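Local structure of CaaX farnesyltransferase alpha subunit Ram2 (Aspergillus fumigatus, 4L9P) at residues Q249-I252 and L253-P256; A272-P275 and L276-K280. The protein is the alpha subunit of protein farnesyltransferase, which attaches a farnesyl group to the cysteine of CaaX proteins, and probably also serves a geranylgeranyltransferase. The protein carries 1 engineered substitution. One frame throughout, in Å; residues are numbered along the deposited sequence.

Contact 1 of 2, residues Q249-I252 and L253-P256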
ATOM      1  N   GLN A 249       9.096 -22.632 -17.469  1.00 11.70           N
ATOM      2  CA  GLN A 249       9.769 -22.460 -18.753  1.00 12.46           C
ATOM      3  C   GLN A 249       8.750 -22.469 -19.871  1.00 11.63           C
ATOM      4  O   GLN A 249       8.850 -21.681 -20.793  1.00 12.00           O
ATOM      5  CB  GLN A 249      10.831 -23.527 -18.984  1.00 13.54           C
ATOM      6  CG  GLN A 249      12.004 -23.391 -18.044  1.00 16.39           C
ATOM      7  CD  GLN A 249      13.184 -24.284 -18.431  1.00 18.93           C
ATOM      8  OE1 GLN A 249      13.047 -25.148 -19.296  1.00 21.04           O
ATOM      9  NE2 GLN A 249      14.345 -24.056 -17.814  1.00 19.49           N
ATOM     10  N   SER A 250       7.782 -23.386 -19.826  1.00 12.75           N
ATOM     11  CA  SER A 250       6.793 -23.459 -20.916  1.00 13.83           C
ATOM     12  C   SER A 250       5.969 -22.181 -21.022  1.00 13.24           C
ATOM     13  O   SER A 250       5.640 -21.729 -22.118  1.00 14.53           O
ATOM     14  CB  SER A 250       5.827 -24.598 -20.680  1.00 15.59           C
ATOM     15  OG  SER A 250       6.477 -25.837 -20.821  1.00 19.13           O
ATOM     16  N   ARG A 251       5.625 -21.590 -19.881  1.00 11.21           N
ATOM     17  CA  ARG A 251       4.892 -20.340 -19.931  1.00 10.19           C
ATOM     18  C   ARG A 251       5.769 -19.187 -20.430  1.00 10.21           C
ATOM     19  O   ARG A 251       5.297 -18.338 -21.180  1.00 10.68           O
ATOM     20  CB  ARG A 251       4.313 -19.996 -18.555  1.00 11.23           C
ATOM     21  CG  ARG A 251       3.319 -21.029 -18.002  1.00 12.73           C
ATOM     22  CD  ARG A 251       1.975 -21.123 -18.783  1.00 15.69           C
ATOM     23  NE  ARG A 251       2.023 -21.736 -20.051  1.00 18.08           N
ATOM     24  CZ  ARG A 251       2.131 -23.063 -20.244  1.00 19.21           C
ATOM     25  NH1 ARG A 251       2.282 -23.872 -19.195  1.00 19.73           N
ATOM     26  NH2 ARG A 251       2.140 -23.587 -21.488  1.00 20.36           N
ATOM     27  N   ILE A 252       7.032 -19.143 -19.985  1.00  9.31           N
ATOM     28  CA  ILE A 252       7.978 -18.096 -20.451  1.00 10.08           C
ATOM     29  C   ILE A 252       8.075 -18.123 -21.985  1.00 10.37           C
ATOM     30  O   ILE A 252       8.024 -17.070 -22.642  1.00 11.36           O
ATOM     31  CB  ILE A 252       9.353 -18.293 -19.814  1.00 10.42           C
ATOM     32  CG1 ILE A 252       9.243 -17.838 -18.327  1.00 10.77           C
ATOM     33  CG2 ILE A 252      10.440 -17.494 -20.571  1.00 10.90           C
ATOM     34  CD1 ILE A 252      10.458 -18.286 -17.496  1.00 10.59           C
ATOM     35  N   LEU A 253       8.128 -19.311 -22.575  1.00 11.37           N
ATOM     36  CA  LEU A 253       8.307 -19.386 -24.029  1.00 12.93           C
ATOM     37  C   LEU A 253       7.101 -18.790 -24.793  1.00 14.21           C
ATOM     38  O   LEU A 253       7.236 -18.345 -25.931  1.00 16.67           O
ATOM     39  CB  LEU A 253       8.536 -20.850 -24.447  1.00 14.37           C
ATOM     40  CG  LEU A 253       9.886 -21.436 -24.021  1.00 15.84           C
ATOM     41  CD1 LEU A 253       9.863 -22.964 -24.155  1.00 16.81           C
ATOM     42  CD2 LEU A 253      11.042 -20.834 -24.828  1.00 17.85           C
ATOM     43  N   GLU A 254       5.938 -18.733 -24.165  1.00 14.04           N
ATOM     44  CA  GLU A 254       4.788 -18.087 -24.804  1.00 14.08           C
ATOM     45  C   GLU A 254       4.894 -16.577 -24.848  1.00 14.02           C
ATOM     46  O   GLU A 254       4.224 -15.935 -25.682  1.00 16.04           O
ATOM     47  CB  GLU A 254       3.485 -18.446 -24.075  1.00 15.36           C
ATOM     48  CG  GLU A 254       3.199 -19.939 -24.068  1.00 17.68           C
ATOM     49  CD  GLU A 254       2.072 -20.360 -23.134  1.00 20.47           C
ATOM     50  OE1 GLU A 254       1.611 -19.594 -22.283  1.00 21.06           O
ATOM     51  OE2 GLU A 254       1.619 -21.497 -23.283  1.00 22.80           O
ATOM     52  N   ALA A 255       5.716 -15.988 -23.952  1.00 12.08           N
ATOM     53  CA  ALA A 255       5.775 -14.507 -23.802  1.00 11.66           C
ATOM     54  C   ALA A 255       6.978 -14.196 -22.952  1.00 11.07           C
ATOM     55  O   ALA A 255       6.890 -14.013 -21.759  1.00 10.32           O
ATOM     56  CB  ALA A 255       4.467 -13.937 -23.161  1.00 13.39           C
ATOM     57  N   PRO A 256       8.169 -14.200 -23.567  1.00 10.87           N
ATOM     58  CA  PRO A 256       9.383 -14.166 -22.736  1.00 10.84           C
ATOM     59  C   PRO A 256       9.590 -12.860 -21.965  1.00  9.91           C
ATOM     60  O   PRO A 256      10.341 -12.897 -21.001  1.00  9.98           O
ATOM     61  CB  PRO A 256      10.526 -14.322 -23.786  1.00 12.29           C
ATOM     62  CG  PRO A 256       9.886 -15.129 -24.840  1.00 13.76           C
ATOM     63  CD  PRO A 256       8.491 -14.514 -24.981  1.00 12.78           C
TER
HETATM   64  O   HOH W   1       5.119 -15.731 -20.217  1.00 10.49           O

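Contact 2 of 2, residues A272-P275 and L276-K280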
ATOM      1  N   ALA A 272      13.582 -24.263  -3.018  1.00 12.88           N
ATOM      2  CA  ALA A 272      14.224 -25.575  -3.157  1.00 13.94           C
ATOM      3  C   ALA A 272      15.718 -25.590  -2.750  1.00 15.23           C
ATOM      4  O   ALA A 272      16.337 -26.671  -2.669  1.00 17.53           O
ATOM      5  CB  ALA A 272      14.082 -26.058  -4.596  1.00 14.89           C
ATOM      6  N   GLY A 273      16.327 -24.407  -2.539  1.00 15.10           N
ATOM      7  CA  GLY A 273      17.755 -24.412  -2.229  1.00 16.02           C
ATOM      8  C   GLY A 273      18.612 -24.696  -3.444  1.00 16.91           C
ATOM      9  O   GLY A 273      19.740 -25.217  -3.336  1.00 19.51           O
ATOM     10  N   ARG A 274      18.078 -24.350  -4.602  1.00 16.37           N
ATOM     11  CA  ARG A 274      18.781 -24.575  -5.845  1.00 16.73           C
ATOM     12  C   ARG A 274      19.290 -23.255  -6.430  1.00 17.68           C
ATOM     13  O   ARG A 274      18.677 -22.188  -6.259  1.00 18.08           O
ATOM     14  CB  ARG A 274      17.874 -25.240  -6.852  1.00 17.32           C
ATOM     15  CG  ARG A 274      17.477 -26.643  -6.503  1.00 18.98           C
ATOM     16  CD  ARG A 274      16.677 -27.189  -7.683  1.00 20.56           C
ATOM     17  NE  ARG A 274      16.020 -28.443  -7.392  1.00 21.18           N
ATOM     18  CZ  ARG A 274      15.352 -29.148  -8.300  1.00 20.90           C
ATOM     19  NH1 ARG A 274      15.299 -28.756  -9.571  1.00 20.27           N
ATOM     20  NH2 ARG A 274      14.747 -30.254  -7.935  1.00 21.54           N
ATOM     21  N   PRO A 275      20.405 -23.329  -7.171  1.00 18.59           N
ATOM     22  CA  PRO A 275      20.997 -22.092  -7.679  1.00 18.79           C
ATOM     23  C   PRO A 275      20.360 -21.575  -8.968  1.00 18.63           C
ATOM     24  O   PRO A 275      19.850 -22.360  -9.735  1.00 17.94           O
ATOM     25  CB  PRO A 275      22.442 -22.496  -7.953  1.00 20.11           C
ATOM     26  CG  PRO A 275      22.322 -23.948  -8.350  1.00 20.09           C
ATOM     27  CD  PRO A 275      21.239 -24.525  -7.457  1.00 19.33           C
ATOM     28  N   LEU A 276      20.419 -20.262  -9.214  1.00 18.42           N
ATOM     29  CA  LEU A 276      19.965 -19.693 -10.493  1.00 17.76           C
ATOM     30  C   LEU A 276      20.673 -20.344 -11.698  1.00 18.97           C
ATOM     31  O   LEU A 276      20.126 -20.412 -12.784  1.00 19.23           O
ATOM     32  CB  LEU A 276      20.190 -18.187 -10.499  1.00 16.94           C
ATOM     33  CG  LEU A 276      19.382 -17.441  -9.432  1.00 17.57           C
ATOM     34  CD1 LEU A 276      19.783 -15.970  -9.429  1.00 18.57           C
ATOM     35  CD2 LEU A 276      17.839 -17.572  -9.590  1.00 18.09           C
ATOM     36  N   SER A 277      21.878 -20.857 -11.491  1.00 20.41           N
ATOM     37  CA  SER A 277      22.609 -21.445 -12.608  1.00 21.17           C
ATOM     38  C   SER A 277      21.907 -22.683 -13.222  1.00 21.63           C
ATOM     39  O   SER A 277      22.239 -23.097 -14.345  1.00 22.50           O
ATOM     40  CB  SER A 277      24.064 -21.772 -12.202  1.00 22.98           C
ATOM     41  OG  SER A 277      24.051 -22.635 -11.085  1.00 24.55           O
ATOM     42  N   GLU A 278      20.941 -23.288 -12.514  1.00 20.64           N
ATOM     43  CA  GLU A 278      20.141 -24.321 -13.153  1.00 21.96           C
ATOM     44  C   GLU A 278      19.494 -23.859 -14.435  1.00 20.63           C
ATOM     45  O   GLU A 278      19.152 -24.693 -15.269  1.00 21.32           O
ATOM     46  CB  GLU A 278      19.003 -24.809 -12.255  1.00 24.91           C
ATOM     47  CG  GLU A 278      19.477 -25.635 -11.136  1.00 28.03           C
ATOM     48  CD  GLU A 278      18.465 -26.676 -10.670  1.00 29.86           C
ATOM     49  OE1 GLU A 278      17.271 -26.774 -11.160  1.00 29.72           O
ATOM     50  OE2 GLU A 278      18.901 -27.384  -9.752  1.00 31.32           O
ATOM     51  N   TRP A 279      19.246 -22.555 -14.555  1.00 18.26           N
ATOM     52  CA  TRP A 279      18.626 -22.022 -15.762  1.00 17.32           C
ATOM     53  C   TRP A 279      19.577 -21.218 -16.656  1.00 18.06           C
ATOM     54  O   TRP A 279      19.136 -20.436 -17.477  1.00 18.23           O
ATOM     55  CB  TRP A 279      17.434 -21.127 -15.406  1.00 17.04           C
ATOM     56  CG  TRP A 279      16.183 -21.893 -15.121  1.00 15.65           C
ATOM     57  CD1 TRP A 279      16.023 -23.240 -14.800  1.00 16.16           C
ATOM     58  CD2 TRP A 279      14.887 -21.343 -15.210  1.00 14.56           C
ATOM     59  NE1 TRP A 279      14.666 -23.520 -14.670  1.00 15.56           N
ATOM     60  CE2 TRP A 279      13.955 -22.371 -14.916  1.00 13.94           C
ATOM     61  CE3 TRP A 279      14.421 -20.067 -15.530  1.00 13.64           C
ATOM     62  CZ2 TRP A 279      12.565 -22.147 -14.908  1.00 13.08           C
ATOM     63  CZ3 TRP A 279      13.071 -19.826 -15.534  1.00 12.24           C
ATOM     64  CH2 TRP A 279      12.136 -20.876 -15.262  1.00 12.18           C
ATOM     65  N   LYS A 280      20.883 -21.443 -16.522  1.00 19.09           N
ATOM     66  CA  LYS A 280      21.827 -20.626 -17.266  1.00 20.09           C
ATOM     67  C   LYS A 280      21.614 -20.786 -18.767  1.00 20.30           C
ATOM     68  O   LYS A 280      21.539 -19.812 -19.487  1.00 19.48           O
ATOM     69  CB  LYS A 280      23.254 -20.975 -16.860  1.00 20.85           C
ATOM     70  CG  LYS A 280      24.328 -20.067 -17.463  1.00 23.34           C
ATOM     71  CD  LYS A 280      25.707 -20.525 -17.026  1.00 25.70           C
ATOM     72  CE  LYS A 280      26.766 -19.785 -17.805  1.00 29.06           C
ATOM     73  NZ  LYS A 280      28.101 -20.380 -17.565  1.00 30.97           N
TER

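Contact 1 of 2, residues Q249-I252 and L253-P256
Two bends in the Arg251 side chain, at chi2 (-68°) and chi3 (73°), fold it back alongside Glu254, whose own chain runs straight out beyond CG. The two side chains lie next to each other and point the same way, so the guanidinium offers NE and one terminal nitrogen to the carboxylate side-on. Arg251 NE donates to Glu254 OE1 at 3.1 Å, and Arg251 NH2 reaches Glu254 OE2 at 2.8 Å. Both oxygens lie almost in the guanidinium plane, at its edge, but the planes of the two groups are 53° apart and the nitrogens come in from above the carboxylate. This side-on, two-nitrogen salt bridge limits rotation of either group and spans the i to i+3 interval on the helix surface.

Underneath, the backbone changes its pattern. Leu253 N bonds to Gln249 O at 3.1 Å, still the regular i to i+4 link. Leu253 CG rests 3.4 Å from Gln249 O as well. Next, Glu254 N turns to Arg251 O, and Ala255 N takes Ile252 O at 2.9 Å, both i to i+3 bonds. Pro256 brings no N-H; its ring lies against Ile252 O instead, with Pro256 CG at 3.5 Å. A water donates to both Arg251 O and Ala255 O, linking the two carbonyls where the turn tightens. Ile252 faces inward to Trp262 and Phe282, while Pro256 packs on Asp84 of the beta subunit. Tightened turns followed by a proline are a familiar way for a helix to end, here helix 238-254 of this alpha-helical prenyltransferase subunit.

Contact 2 of 2, residues A272-P275 and L276-K280
Arg274 leans across Glu278 with its chain extended from CG to NE (chi2 -175°), so one carboxylate follows much of its length. Its CB starts 3.7 Å from Glu278 OE2, and CG keeps about the same spacing. At CD the approach tightens, with Arg274 CD only 3.0 Å from Glu278 OE2. NE passes the same oxygen more loosely, CZ comes only loosely near Glu278 OE1, and at the tip Arg274 NH1 forms a salt bridge, donating to Glu278 OE1 over 3.2 Å, on the syn lone pair and 17° out of the guanidinium plane. That tip is shared: NH2 also pairs with Glu238 and NH1 with Asp242, both on helix 238-254.

Glu278 N bonds to Pro275 O at 3.1 Å and is nearly straight (163°), closing the first turn of the short 3-10 segment 276-278. On the proline ring, Pro275 CG sits 3.5 Å from Ser277 OG. Glu317 accepts the N-H groups of Leu276 and Ser277.

With three acidic side chains around one guanidinium, its positive charge is probably well stabilised, and the single, rather long bond to Glu278 is likely the lesser part of an ionic network joining this surface loop to helix 238-254.

Overall arrangement
Contact 1 comes first along the chain, at the C-terminal end of helix 238-254; helix 259-272 follows, and contact 2 forms the loop leading from it into helix 280-284. They lie about 18 Å apart, centre to centre, on the same side of the chain's centre, yet they meet through Trp279. Its indole packs beside Gln249 and Ile252, with Ile252 CD1 3.6 Å from Trp279 CZ3, and also stacks on Trp309 of helix 304-317. Helix 238-254 thus takes part in both regions, receiving Arg274 near its start and Trp279 near its end. Together the contacts tie successive helices of this all-helical subunit to one another, with contact 1 additionally bordering the beta subunit.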